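Local coordinates for thymidylate synthase ThyX (Streptomyces cacaoi subsp. asoensis, PDB 4P5A), which probably catalyses the FAD-dependent reductive methylation of dUMP to dTMP with methylenetetrahydrofolate as methyl donor, and works on UMP as well as dUMP, as a homotetramer, at residues H87-S91 with A185-F189; V102-Y107 with L169-Y174; L190-R196 with I209-E214. One frame throughout, in Å; residues are numbered along the deposited sequence.

Interaction 1. Residues H87-S91 with A185-F189; sequences HRTWS and ALMHF. With FAD (flavin-adenine dinucleotide), chain H.
A type I beta turn from H87 to W90, closed by W90 N to H87 O at 3.2 Å, lies against helix residues A185-F189, with CA pairs T89-A185 at 6.2 Å and H87-F189 at 7.1 Å. Three rings cluster. F189 (chi1 t) turns its edge to the H87 face (chi1 m), centroids 4.8 Å apart and planes at 74°, while the W90 six-membered ring (chi1 m) sets its edge on the F189 face, ring centroids 5.1 Å apart, planes at 56°. W90 CZ2 also meets L186 CD1 at 3.9 Å; small A185 leaves space for the indole, whose NE1 weakly hydrogen-bonds A185 O at 3.4 Å. Polar groups turn to the FAD diphosphate: R88 N and NE reach O2A at 2.9 and 2.8 Å, R88 NH2 reaches O1P at 3.0 Å, and H188 NE2 reaches O2P at 3.1 Å. R86-H87-R88 opens ThyX's RHRX7S signature; three monomers form each FAD site. Aromatic packing thus fixes turn to helix, while backbone NH, guanidinium and imidazole meet the diphosphate's negative charge.

Interaction 2. Residues V102-Y107 with L169-Y174; sequences VGAAFY and LPVSTY
Residues V102-Y107 run from an extended loop, through an inverse gamma turn centred on A104, into the short strand A105-Y107. Opposite them, L169-Y174 folds into a type I beta turn from P170 to T173, closed by T173 N to P170 O at 3.1 Å and by T173 OG1 (chi1 m) to the same oxygen at 2.7 Å. A single antiparallel beta bridge joins F106 and T173 as a non-hydrogen-bonded pair, CA atoms 4.5 Å apart; its flanking bonds are Y174 N to A105 O at 3.1 Å and Y107 N to S172 O at 2.9 Å.

The large knob is F106. Its ring, chi1 m, lies in a hollow lined by P170, S172, T173 and L169: CD2 is 3.7 Å from P170 CG, and CE2 is 3.4 Å from T173 OG1. P170, compact and rigid, gives an apolar wall. V102 (chi1 t) fills the neighbouring gap, CG1 3.4 Å from T173 CG2 and CB 3.8 Å from L169 CD1. A105, with only a methyl, lets the Y174 ring (chi1 m) lie close to the strand, CD2 4.0 Å from A105 CB and CE2 3.9 Å from Y107 CB. A water bonded to Y174 O at 2.7 Å, and weakly to G103 O at 3.3 Å, spans the remaining gap. V102 also touches A97 and L169 lies near R166, placing the bridge beside the 5-bromo-UMP pocket those residues line.

Strand 7-9 pairs in parallel with 105-107, helix 131-157 packs F149 against F106, and Y174 begins strand 174-181 of the four-stranded antiparallel sheet. L167 of the second subunit covers P170 and Y107.

Interaction 3. Residues L190-R196 with I209-E214; sequences LSLRTHR and IEMVAE. With FAD (flavin-adenine dinucleotide), chain H.
Residues L190-R196, which lead from helix 183-193 into extended chain, lie beside helix residues I209-E214, CA atoms of T194 and E210 5.2 Å apart, of L190 and A213 6.1 Å. E210 OE1 accepts H195 N at 2.7 Å and R196 NH1 at 2.9 Å, the latter a salt bridge whose hydrogen bond is weak; R196 NH2 reaches E214 OE2 at 3.2 Å, and NH1 also bonds H195 O at 3.1 Å. This network suits glutamates one helical turn apart, and R207 pairs with both. T194 OG1 (chi1 p) returns to L190 O at 2.7 Å. R193 O, without a conventional partner, sits 3.3 Å from E210 CA in a CA-H...O contact. R193 belongs to the ThyX active site: its NE bonds H87, NH2 bonds O2 of 5-bromo-UMP, and NH1 lies 3.4 Å from FAD C8M, consistent with its predicted part in ionizing N3 of dUMP. Small A213 allows close approach, CB 3.9 Å from L190 CD2; I209 CG1 packs on R193 CD at 4.0 Å.

In the fold
Interactions 1 and 3 share helix 183-193 and have centres 12 Å apart; they touch through H87 NE2 and R193 NE, 2.8 Å apart in a probable hydrogen bond, and through F189 packed on A213 and I209 of helix 207-223. Residues that bind the diphosphate and one that lies against the flavin thus belong to one connected framework. Interaction 2 is separate, its centre 25 Å from interaction 1 and 22 Å from interaction 3, nearest atoms about 15 Å and only about 5 Å away. It nests inside the loop closed by 87-91 with 185-189; interaction 3 follows both. Interaction 1 meets the second subunit at a shared FAD site, interaction 2 through packing and backbone bonds.

Interaction 1. Residues H87-S91 with A185-F189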
loop_
_atom_site.group_PDB
_atom_site.type_symbol
_atom_site.label_atom_id
_atom_site.label_comp_id
_atom_site.label_asym_id
_atom_site.label_seq_id
_atom_site.Cartn_x
_atom_site.Cartn_y
_atom_site.Cartn_z
ATOM N N HIS B 87 -0.818 -10.917 -1.613
ATOM C CA HIS B 87 0.229 -9.952 -1.959
ATOM C C HIS B 87 -0.392 -8.608 -2.279
ATOM O O HIS B 87 -0.950 -8.416 -3.373
ATOM C CB HIS B 87 1.045 -10.568 -3.118
ATOM C CG HIS B 87 1.762 -11.807 -2.675
ATOM N ND1 HIS B 87 3.092 -11.796 -2.320
ATOM C CD2 HIS B 87 1.344 -13.090 -2.541
ATOM C CE1 HIS B 87 3.463 -13.019 -1.952
ATOM N NE2 HIS B 87 2.434 -13.817 -2.095
ATOM N N ARG B 88 -0.395 -7.689 -1.304
ATOM C CA ARG B 88 -1.196 -6.478 -1.332
ATOM C C ARG B 88 -0.679 -5.445 -2.292
ATOM O O ARG B 88 -1.407 -4.475 -2.595
ATOM C CB ARG B 88 -1.165 -5.869 0.127
ATOM C CG ARG B 88 -1.992 -6.718 1.046
ATOM C CD ARG B 88 -1.566 -6.286 2.534
ATOM N NE ARG B 88 -0.174 -6.663 2.835
ATOM C CZ ARG B 88 0.357 -6.443 4.067
ATOM N NH1 ARG B 88 -0.387 -5.789 5.004
ATOM N NH2 ARG B 88 1.589 -6.863 4.330
ATOM N N THR B 89 0.533 -5.657 -2.808
ATOM C CA THR B 89 1.049 -4.698 -3.797
ATOM C C THR B 89 0.557 -4.997 -5.229
ATOM O O THR B 89 0.939 -4.286 -6.122
ATOM C CB THR B 89 2.551 -4.790 -3.861
ATOM O OG1 THR B 89 3.019 -6.159 -3.836
ATOM C CG2 THR B 89 3.124 -4.272 -2.571
ATOM N N TRP B 90 -0.232 -6.050 -5.408
ATOM C CA TRP B 90 -0.752 -6.400 -6.734
ATOM C C TRP B 90 -2.210 -5.879 -6.882
ATOM O O TRP B 90 -2.814 -5.445 -5.892
ATOM C CB TRP B 90 -0.842 -7.930 -6.819
ATOM C CG TRP B 90 0.530 -8.625 -6.948
ATOM C CD1 TRP B 90 1.625 -8.511 -6.108
ATOM C CD2 TRP B 90 0.822 -9.586 -7.913
ATOM N NE1 TRP B 90 2.633 -9.402 -6.571
ATOM C CE2 TRP B 90 2.144 -10.028 -7.708
ATOM C CE3 TRP B 90 0.118 -10.050 -9.040
ATOM C CZ2 TRP B 90 2.760 -11.016 -8.527
ATOM C CZ3 TRP B 90 0.724 -11.048 -9.904
ATOM C CH2 TRP B 90 2.073 -11.485 -9.623
ATOM N N SER B 91 -2.739 -5.941 -8.108
ATOM C CA SER B 91 -4.129 -5.658 -8.374
ATOM C C SER B 91 -4.737 -6.946 -8.872
ATOM O O SER B 91 -4.112 -7.655 -9.640
ATOM C CB SER B 91 -4.230 -4.612 -9.515
ATOM O OG SER B 91 -3.718 -3.365 -8.919
ATOM N N ALA B 185 7.070 -5.779 -7.517
ATOM C CA ALA B 185 6.076 -6.586 -6.802
ATOM C C ALA B 185 6.199 -8.039 -7.252
ATOM O O ALA B 185 6.020 -8.919 -6.435
ATOM C CB ALA B 185 4.679 -6.048 -7.128
ATOM N N LEU B 186 6.448 -8.297 -8.523
ATOM C CA LEU B 186 6.641 -9.661 -8.997
ATOM C C LEU B 186 7.895 -10.248 -8.316
ATOM O O LEU B 186 7.790 -11.420 -7.859
ATOM C CB LEU B 186 6.816 -9.706 -10.556
ATOM C CG LEU B 186 6.977 -11.156 -11.084
ATOM C CD1 LEU B 186 5.784 -12.067 -10.731
ATOM C CD2 LEU B 186 7.115 -11.020 -12.583
ATOM N N MET B 187 8.990 -9.505 -8.230
ATOM C CA MET B 187 10.201 -10.080 -7.573
ATOM C C MET B 187 9.931 -10.390 -6.110
ATOM O O MET B 187 10.421 -11.435 -5.605
ATOM C CB MET B 187 11.440 -9.100 -7.758
ATOM C CG MET B 187 11.985 -9.256 -9.181
ATOM S SD MET B 187 13.451 -8.219 -9.322
ATOM C CE MET B 187 12.768 -6.514 -9.557
ATOM N N HIS B 188 9.169 -9.547 -5.442
ATOM C CA HIS B 188 8.905 -9.836 -3.983
ATOM C C HIS B 188 8.051 -11.089 -3.882
ATOM O O HIS B 188 8.309 -11.974 -3.030
ATOM C CB HIS B 188 8.226 -8.607 -3.385
ATOM C CG HIS B 188 8.050 -8.708 -1.896
ATOM N ND1 HIS B 188 8.956 -8.173 -1.010
ATOM C CD2 HIS B 188 7.086 -9.309 -1.161
ATOM C CE1 HIS B 188 8.550 -8.415 0.226
ATOM N NE2 HIS B 188 7.461 -9.174 0.166
ATOM N N PHE B 189 7.107 -11.252 -4.812
ATOM C CA PHE B 189 6.256 -12.449 -4.794
ATOM C C PHE B 189 7.098 -13.704 -5.140
ATOM O O PHE B 189 6.963 -14.720 -4.462
ATOM C CB PHE B 189 5.193 -12.236 -5.837
ATOM C CG PHE B 189 4.399 -13.448 -6.217
ATOM C CD1 PHE B 189 4.720 -14.203 -7.348
ATOM C CD2 PHE B 189 3.264 -13.820 -5.464
ATOM C CE1 PHE B 189 3.941 -15.353 -7.719
ATOM C CE2 PHE B 189 2.435 -14.955 -5.906
ATOM C CZ PHE B 189 2.837 -15.719 -7.023
HETATM P PA FAD H . 2.745 -7.830 0.275
HETATM O O1A FAD H . 2.869 -7.821 -1.189
HETATM O O2A FAD H . 1.473 -7.805 0.941
HETATM O O5B FAD H . 3.644 -6.687 0.827
HETATM C C5B FAD H . 5.032 -6.506 0.335
HETATM C C4B FAD H . 5.835 -5.704 1.322
HETATM O O4B FAD H . 5.186 -4.429 1.511
HETATM C C3B FAD H . 5.838 -6.316 2.688
HETATM O O3B FAD H . 6.877 -7.318 2.799
HETATM C C2B FAD H . 6.132 -5.125 3.617
HETATM O O2B FAD H . 7.552 -4.779 3.419
HETATM C C1B FAD H . 5.306 -3.997 2.923
HETATM N N9A FAD H . 3.941 -3.824 3.452
HETATM C C8A FAD H . 2.815 -3.836 2.718
HETATM N N7A FAD H . 1.757 -3.552 3.476
HETATM C C5A FAD H . 2.248 -3.282 4.750
HETATM C C6A FAD H . 1.694 -2.917 6.003
HETATM N N6A FAD H . 0.354 -2.693 6.178
HETATM N N1A FAD H . 2.558 -2.775 7.060
HETATM C C2A FAD H . 3.898 -2.915 6.931
HETATM N N3A FAD H . 4.469 -3.265 5.749
HETATM C C4A FAD H . 3.648 -3.494 4.685
HETATM N N1 FAD H . -0.368 -15.876 6.314
HETATM C C2 FAD H . -1.230 -16.056 7.365
HETATM O O2 FAD H . -2.243 -15.395 7.527
HETATM N N3 FAD H . -1.033 -17.131 8.200
HETATM C C4 FAD H . 0.019 -18.014 7.995
HETATM O O4 FAD H . 0.160 -18.927 8.855
HETATM C C4X FAD H . 0.913 -17.807 6.929
HETATM N N5 FAD H . 2.081 -18.579 6.733
HETATM C C5X FAD H . 2.820 -18.420 5.524
HETATM C C6 FAD H . 3.836 -19.308 5.098
HETATM C C7 FAD H . 4.567 -19.112 3.916
HETATM C C7M FAD H . 5.636 -20.176 3.611
HETATM C C8 FAD H . 4.300 -18.043 3.014
HETATM C C8M FAD H . 5.137 -17.769 1.725
HETATM C C9 FAD H . 3.276 -17.147 3.402
HETATM C C9A FAD H . 2.517 -17.369 4.610
HETATM N N10 FAD H . 1.488 -16.463 4.984
HETATM C C10 FAD H . 0.695 -16.730 6.102
HETATM C "C1'" FAD H . 1.101 -15.336 4.086
HETATM C "C2'" FAD H . 2.154 -14.220 4.513
HETATM O "O2'" FAD H . 1.959 -13.759 5.883
HETATM C "C3'" FAD H . 1.941 -12.938 3.667
HETATM O "O3'" FAD H . 0.583 -12.461 3.688
HETATM C "C4'" FAD H . 2.324 -13.187 2.113
HETATM O "O4'" FAD H . 3.462 -13.982 2.062
HETATM C "C5'" FAD H . 2.542 -11.811 1.433
HETATM O "O5'" FAD H . 3.830 -11.319 1.858
HETATM P P FAD H . 3.958 -9.735 2.145
HETATM O O1P FAD H . 3.013 -9.231 3.188
HETATM O O2P FAD H . 5.385 -9.542 2.460
HETATM O O3P FAD H . 3.569 -9.063 0.758
#

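Interaction 2. Residues V102-Y107 with L169-Y174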
loop_
_atom_site.group_PDB
_atom_site.type_symbol
_atom_site.label_atom_id
_atom_site.label_comp_id
_atom_site.label_asym_id
_atom_site.label_seq_id
_atom_site.Cartn_x
_atom_site.Cartn_y
_atom_site.Cartn_z
ATOM N N VAL B 102 -21.011 -21.626 -10.666
ATOM C CA VAL B 102 -19.655 -22.073 -10.726
ATOM C C VAL B 102 -19.652 -23.333 -11.600
ATOM O O VAL B 102 -20.585 -24.185 -11.490
ATOM C CB VAL B 102 -19.175 -22.472 -9.276
ATOM C CG1 VAL B 102 -17.705 -23.108 -9.299
ATOM C CG2 VAL B 102 -19.258 -21.195 -8.325
ATOM N N GLY B 103 -18.597 -23.464 -12.394
ATOM C CA GLY B 103 -18.352 -24.665 -13.232
ATOM C C GLY B 103 -17.892 -25.846 -12.421
ATOM O O GLY B 103 -17.383 -25.713 -11.273
ATOM N N ALA B 104 -17.967 -27.024 -13.028
ATOM C CA ALA B 104 -17.697 -28.205 -12.240
ATOM C C ALA B 104 -16.262 -28.662 -12.439
ATOM O O ALA B 104 -16.019 -29.801 -12.734
ATOM C CB ALA B 104 -18.691 -29.355 -12.608
ATOM N N ALA B 105 -15.292 -27.765 -12.235
ATOM C CA ALA B 105 -13.885 -28.156 -12.410
ATOM C C ALA B 105 -13.229 -28.041 -11.094
ATOM O O ALA B 105 -13.373 -26.975 -10.400
ATOM C CB ALA B 105 -13.197 -27.319 -13.428
ATOM N N PHE B 106 -12.494 -29.085 -10.707
ATOM C CA PHE B 106 -11.963 -29.212 -9.318
ATOM C C PHE B 106 -10.544 -29.700 -9.438
ATOM O O PHE B 106 -10.218 -30.556 -10.305
ATOM C CB PHE B 106 -12.787 -30.209 -8.423
ATOM C CG PHE B 106 -14.183 -29.839 -8.307
ATOM C CD1 PHE B 106 -15.114 -30.369 -9.162
ATOM C CD2 PHE B 106 -14.561 -28.816 -7.409
ATOM C CE1 PHE B 106 -16.423 -29.969 -9.145
ATOM C CE2 PHE B 106 -15.936 -28.375 -7.362
ATOM C CZ PHE B 106 -16.857 -28.985 -8.210
ATOM N N TYR B 107 -9.646 -29.182 -8.585
ATOM C CA TYR B 107 -8.264 -29.563 -8.657
ATOM C C TYR B 107 -7.940 -30.856 -7.841
ATOM O O TYR B 107 -8.359 -31.017 -6.681
ATOM C CB TYR B 107 -7.358 -28.397 -8.072
ATOM C CG TYR B 107 -5.884 -28.735 -7.969
ATOM C CD1 TYR B 107 -5.324 -29.161 -6.735
ATOM C CD2 TYR B 107 -5.039 -28.669 -9.101
ATOM C CE1 TYR B 107 -3.991 -29.507 -6.639
ATOM C CE2 TYR B 107 -3.676 -29.008 -9.011
ATOM C CZ TYR B 107 -3.172 -29.431 -7.810
ATOM O OH TYR B 107 -1.828 -29.761 -7.671
ATOM N N LEU B 169 -19.240 -25.886 -1.860
ATOM C CA LEU B 169 -18.131 -26.204 -2.834
ATOM C C LEU B 169 -16.781 -26.125 -2.135
ATOM O O LEU B 169 -16.579 -25.257 -1.240
ATOM C CB LEU B 169 -18.134 -25.279 -4.092
ATOM C CG LEU B 169 -19.456 -25.334 -4.893
ATOM C CD1 LEU B 169 -19.401 -24.362 -5.969
ATOM C CD2 LEU B 169 -19.588 -26.679 -5.527
ATOM N N PRO B 170 -15.841 -27.016 -2.515
ATOM C CA PRO B 170 -14.615 -27.181 -1.814
ATOM C C PRO B 170 -13.608 -26.109 -2.236
ATOM O O PRO B 170 -13.755 -25.443 -3.305
ATOM C CB PRO B 170 -14.113 -28.537 -2.325
ATOM C CG PRO B 170 -14.669 -28.681 -3.689
ATOM C CD PRO B 170 -16.035 -28.038 -3.550
ATOM N N VAL B 171 -12.561 -25.976 -1.450
ATOM C CA VAL B 171 -11.511 -24.989 -1.757
ATOM C C VAL B 171 -10.668 -25.395 -2.952
ATOM O O VAL B 171 -9.807 -24.600 -3.449
ATOM C CB VAL B 171 -10.625 -24.710 -0.537
ATOM C CG1 VAL B 171 -11.416 -24.040 0.654
ATOM C CG2 VAL B 171 -9.915 -25.984 -0.099
ATOM N N SER B 172 -10.894 -26.604 -3.488
ATOM C CA SER B 172 -10.256 -27.049 -4.697
ATOM C C SER B 172 -10.942 -26.618 -5.980
ATOM O O SER B 172 -10.461 -26.900 -7.076
ATOM C CB SER B 172 -10.198 -28.592 -4.671
ATOM O OG SER B 172 -11.586 -29.038 -4.681
ATOM N N THR B 173 -12.111 -25.979 -5.846
ATOM C CA THR B 173 -12.866 -25.503 -6.986
ATOM C C THR B 173 -11.992 -24.485 -7.792
ATOM O O THR B 173 -11.389 -23.634 -7.180
ATOM C CB THR B 173 -14.119 -24.706 -6.476
ATOM O OG1 THR B 173 -14.927 -25.624 -5.707
ATOM C CG2 THR B 173 -14.965 -24.271 -7.688
ATOM N N TYR B 174 -11.943 -24.602 -9.108
ATOM C CA TYR B 174 -11.126 -23.661 -9.914
ATOM C C TYR B 174 -11.799 -22.286 -9.957
ATOM O O TYR B 174 -13.072 -22.194 -10.034
ATOM C CB TYR B 174 -10.988 -24.182 -11.336
ATOM C CG TYR B 174 -9.797 -25.084 -11.481
ATOM C CD1 TYR B 174 -8.542 -24.589 -11.764
ATOM C CD2 TYR B 174 -9.945 -26.484 -11.308
ATOM C CE1 TYR B 174 -7.431 -25.473 -11.903
ATOM C CE2 TYR B 174 -8.888 -27.354 -11.492
ATOM C CZ TYR B 174 -7.636 -26.835 -11.815
ATOM O OH TYR B 174 -6.556 -27.642 -12.027
HETATM O O HOH W 1 -14.697 -23.779 -11.488
#

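Interaction 3. Residues L190-R196 with I209-E214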
loop_
_atom_site.group_PDB
_atom_site.type_symbol
_atom_site.label_atom_id
_atom_site.label_comp_id
_atom_site.label_asym_id
_atom_site.label_seq_id
_atom_site.Cartn_x
_atom_site.Cartn_y
_atom_site.Cartn_z
ATOM N N LEU B 190 8.022 -13.575 -6.098
ATOM C CA LEU B 190 8.799 -14.769 -6.521
ATOM C C LEU B 190 9.717 -15.176 -5.337
ATOM O O LEU B 190 9.954 -16.367 -5.165
ATOM C CB LEU B 190 9.672 -14.494 -7.762
ATOM C CG LEU B 190 8.800 -14.283 -9.049
ATOM C CD1 LEU B 190 9.710 -13.918 -10.141
ATOM C CD2 LEU B 190 8.027 -15.585 -9.441
ATOM N N SER B 191 10.252 -14.219 -4.593
ATOM C CA SER B 191 11.176 -14.565 -3.453
ATOM C C SER B 191 10.422 -15.367 -2.457
ATOM O O SER B 191 10.979 -16.250 -1.821
ATOM C CB SER B 191 11.692 -13.295 -2.798
ATOM O OG SER B 191 12.692 -13.580 -1.837
ATOM N N LEU B 192 9.132 -15.138 -2.325
ATOM C CA LEU B 192 8.363 -15.869 -1.236
ATOM C C LEU B 192 7.657 -17.146 -1.782
ATOM O O LEU B 192 7.414 -18.092 -1.042
ATOM C CB LEU B 192 7.250 -14.937 -0.682
ATOM C CG LEU B 192 7.770 -13.824 0.169
ATOM C CD1 LEU B 192 6.551 -12.725 0.339
ATOM C CD2 LEU B 192 8.269 -14.397 1.544
ATOM N N ARG B 193 7.275 -17.149 -3.056
ATOM C CA ARG B 193 6.385 -18.183 -3.623
ATOM C C ARG B 193 7.169 -19.146 -4.551
ATOM O O ARG B 193 6.545 -19.917 -5.290
ATOM C CB ARG B 193 5.199 -17.599 -4.396
ATOM C CG ARG B 193 4.352 -16.726 -3.516
ATOM C CD ARG B 193 3.790 -17.431 -2.249
ATOM N NE ARG B 193 2.776 -16.543 -1.548
ATOM C CZ ARG B 193 2.069 -16.989 -0.509
ATOM N NH1 ARG B 193 2.264 -18.277 -0.034
ATOM N NH2 ARG B 193 1.148 -16.195 0.041
ATOM N N THR B 194 8.489 -19.115 -4.482
ATOM C CA THR B 194 9.256 -20.212 -5.103
ATOM C C THR B 194 10.201 -20.775 -4.026
ATOM O O THR B 194 10.761 -20.027 -3.175
ATOM C CB THR B 194 10.056 -19.798 -6.307
ATOM O OG1 THR B 194 10.962 -18.742 -5.946
ATOM C CG2 THR B 194 9.165 -19.379 -7.417
ATOM N N HIS B 195 10.399 -22.106 -4.091
ATOM C CA HIS B 195 11.335 -22.772 -3.130
ATOM C C HIS B 195 12.654 -23.027 -3.879
ATOM O O HIS B 195 12.734 -23.950 -4.671
ATOM C CB HIS B 195 10.732 -24.115 -2.718
ATOM C CG HIS B 195 11.640 -24.907 -1.825
ATOM N ND1 HIS B 195 12.384 -25.984 -2.281
ATOM C CD2 HIS B 195 11.959 -24.757 -0.513
ATOM C CE1 HIS B 195 13.127 -26.461 -1.287
ATOM N NE2 HIS B 195 12.876 -25.745 -0.199
ATOM N N ARG B 196 13.665 -22.230 -3.590
ATOM C CA ARG B 196 14.929 -22.309 -4.274
ATOM C C ARG B 196 16.053 -22.444 -3.255
ATOM O O ARG B 196 16.446 -21.447 -2.626
ATOM C CB ARG B 196 15.138 -21.077 -5.131
ATOM C CG ARG B 196 14.111 -21.019 -6.243
ATOM C CD ARG B 196 14.309 -22.173 -7.260
ATOM N NE ARG B 196 13.339 -21.941 -8.320
ATOM C CZ ARG B 196 12.102 -22.401 -8.358
ATOM N NH1 ARG B 196 11.591 -23.257 -7.451
ATOM N NH2 ARG B 196 11.396 -22.046 -9.370
ATOM N N ILE B 209 0.899 -22.822 -5.548
ATOM C CA ILE B 209 1.279 -21.434 -5.821
ATOM C C ILE B 209 2.642 -21.288 -6.434
ATOM O O ILE B 209 2.866 -20.393 -7.280
ATOM C CB ILE B 209 1.072 -20.492 -4.537
ATOM C CG1 ILE B 209 1.277 -18.997 -4.910
ATOM C CG2 ILE B 209 2.117 -20.880 -3.475
ATOM C CD1 ILE B 209 0.129 -18.516 -5.853
ATOM N N GLU B 210 3.498 -22.262 -6.138
ATOM C CA GLU B 210 4.823 -22.255 -6.768
ATOM C C GLU B 210 4.656 -22.487 -8.270
ATOM O O GLU B 210 5.415 -21.925 -9.049
ATOM C CB GLU B 210 5.732 -23.301 -6.154
ATOM C CG GLU B 210 7.174 -23.203 -6.749
ATOM C CD GLU B 210 8.106 -24.226 -6.098
ATOM O OE1 GLU B 210 9.226 -23.808 -5.904
ATOM O OE2 GLU B 210 7.742 -25.438 -5.870
ATOM N N MET B 211 3.737 -23.364 -8.691
ATOM C CA MET B 211 3.474 -23.515 -10.136
ATOM C C MET B 211 3.016 -22.246 -10.825
ATOM O O MET B 211 3.400 -21.970 -11.965
ATOM C CB MET B 211 2.453 -24.637 -10.353
ATOM C CG MET B 211 2.988 -26.012 -9.819
ATOM S SD MET B 211 1.595 -27.187 -9.742
ATOM C CE MET B 211 1.115 -27.302 -11.468
ATOM N N VAL B 212 2.178 -21.477 -10.134
ATOM C CA VAL B 212 1.784 -20.144 -10.649
ATOM C C VAL B 212 3.014 -19.320 -10.798
ATOM O O VAL B 212 3.230 -18.651 -11.881
ATOM C CB VAL B 212 0.772 -19.456 -9.678
ATOM C CG1 VAL B 212 0.509 -17.964 -10.112
ATOM C CG2 VAL B 212 -0.583 -20.273 -9.599
ATOM N N ALA B 213 3.787 -19.210 -9.688
ATOM C CA ALA B 213 4.969 -18.335 -9.680
ATOM C C ALA B 213 5.956 -18.728 -10.809
ATOM O O ALA B 213 6.537 -17.833 -11.416
ATOM C CB ALA B 213 5.703 -18.453 -8.340
ATOM N N GLU B 214 6.208 -20.033 -11.029
ATOM C CA GLU B 214 7.217 -20.392 -12.048
ATOM C C GLU B 214 6.777 -19.965 -13.448
ATOM O O GLU B 214 7.583 -19.511 -14.251
ATOM C CB GLU B 214 7.484 -21.961 -12.024
ATOM C CG GLU B 214 8.157 -22.333 -10.742
ATOM C CD GLU B 214 8.186 -23.869 -10.465
ATOM O OE1 GLU B 214 7.307 -24.631 -11.024
ATOM O OE2 GLU B 214 9.090 -24.250 -9.673
HETATM P PA FAD H . 2.745 -7.830 0.275
HETATM O O1A FAD H . 2.869 -7.821 -1.189
HETATM O O2A FAD H . 1.473 -7.805 0.941
HETATM O O5B FAD H . 3.644 -6.687 0.827
HETATM C C5B FAD H . 5.032 -6.506 0.335
HETATM C C4B FAD H . 5.835 -5.704 1.322
HETATM O O4B FAD H . 5.186 -4.429 1.511
HETATM C C3B FAD H . 5.838 -6.316 2.688
HETATM O O3B FAD H . 6.877 -7.318 2.799
HETATM C C2B FAD H . 6.132 -5.125 3.617
HETATM O O2B FAD H . 7.552 -4.779 3.419
HETATM C C1B FAD H . 5.306 -3.997 2.923
HETATM N N9A FAD H . 3.941 -3.824 3.452
HETATM C C8A FAD H . 2.815 -3.836 2.718
HETATM N N7A FAD H . 1.757 -3.552 3.476
HETATM C C5A FAD H . 2.248 -3.282 4.750
HETATM C C6A FAD H . 1.694 -2.917 6.003
HETATM N N6A FAD H . 0.354 -2.693 6.178
HETATM N N1A FAD H . 2.558 -2.775 7.060
HETATM C C2A FAD H . 3.898 -2.915 6.931
HETATM N N3A FAD H . 4.469 -3.265 5.749
HETATM C C4A FAD H . 3.648 -3.494 4.685
HETATM N N1 FAD H . -0.368 -15.876 6.314
HETATM C C2 FAD H . -1.230 -16.056 7.365
HETATM O O2 FAD H . -2.243 -15.395 7.527
HETATM N N3 FAD H . -1.033 -17.131 8.200
HETATM C C4 FAD H . 0.019 -18.014 7.995
HETATM O O4 FAD H . 0.160 -18.927 8.855
HETATM C C4X FAD H . 0.913 -17.807 6.929
HETATM N N5 FAD H . 2.081 -18.579 6.733
HETATM C C5X FAD H . 2.820 -18.420 5.524
HETATM C C6 FAD H . 3.836 -19.308 5.098
HETATM C C7 FAD H . 4.567 -19.112 3.916
HETATM C C7M FAD H . 5.636 -20.176 3.611
HETATM C C8 FAD H . 4.300 -18.043 3.014
HETATM C C8M FAD H . 5.137 -17.769 1.725
HETATM C C9 FAD H . 3.276 -17.147 3.402
HETATM C C9A FAD H . 2.517 -17.369 4.610
HETATM N N10 FAD H . 1.488 -16.463 4.984
HETATM C C10 FAD H . 0.695 -16.730 6.102
HETATM C "C1'" FAD H . 1.101 -15.336 4.086
HETATM C "C2'" FAD H . 2.154 -14.220 4.513
HETATM O "O2'" FAD H . 1.959 -13.759 5.883
HETATM C "C3'" FAD H . 1.941 -12.938 3.667
HETATM O "O3'" FAD H . 0.583 -12.461 3.688
HETATM C "C4'" FAD H . 2.324 -13.187 2.113
HETATM O "O4'" FAD H . 3.462 -13.982 2.062
HETATM C "C5'" FAD H . 2.542 -11.811 1.433
HETATM O "O5'" FAD H . 3.830 -11.319 1.858
HETATM P P FAD H . 3.958 -9.735 2.145
HETATM O O1P FAD H . 3.013 -9.231 3.188
HETATM O O2P FAD H . 5.385 -9.542 2.460
HETATM O O3P FAD H . 3.569 -9.063 0.758
#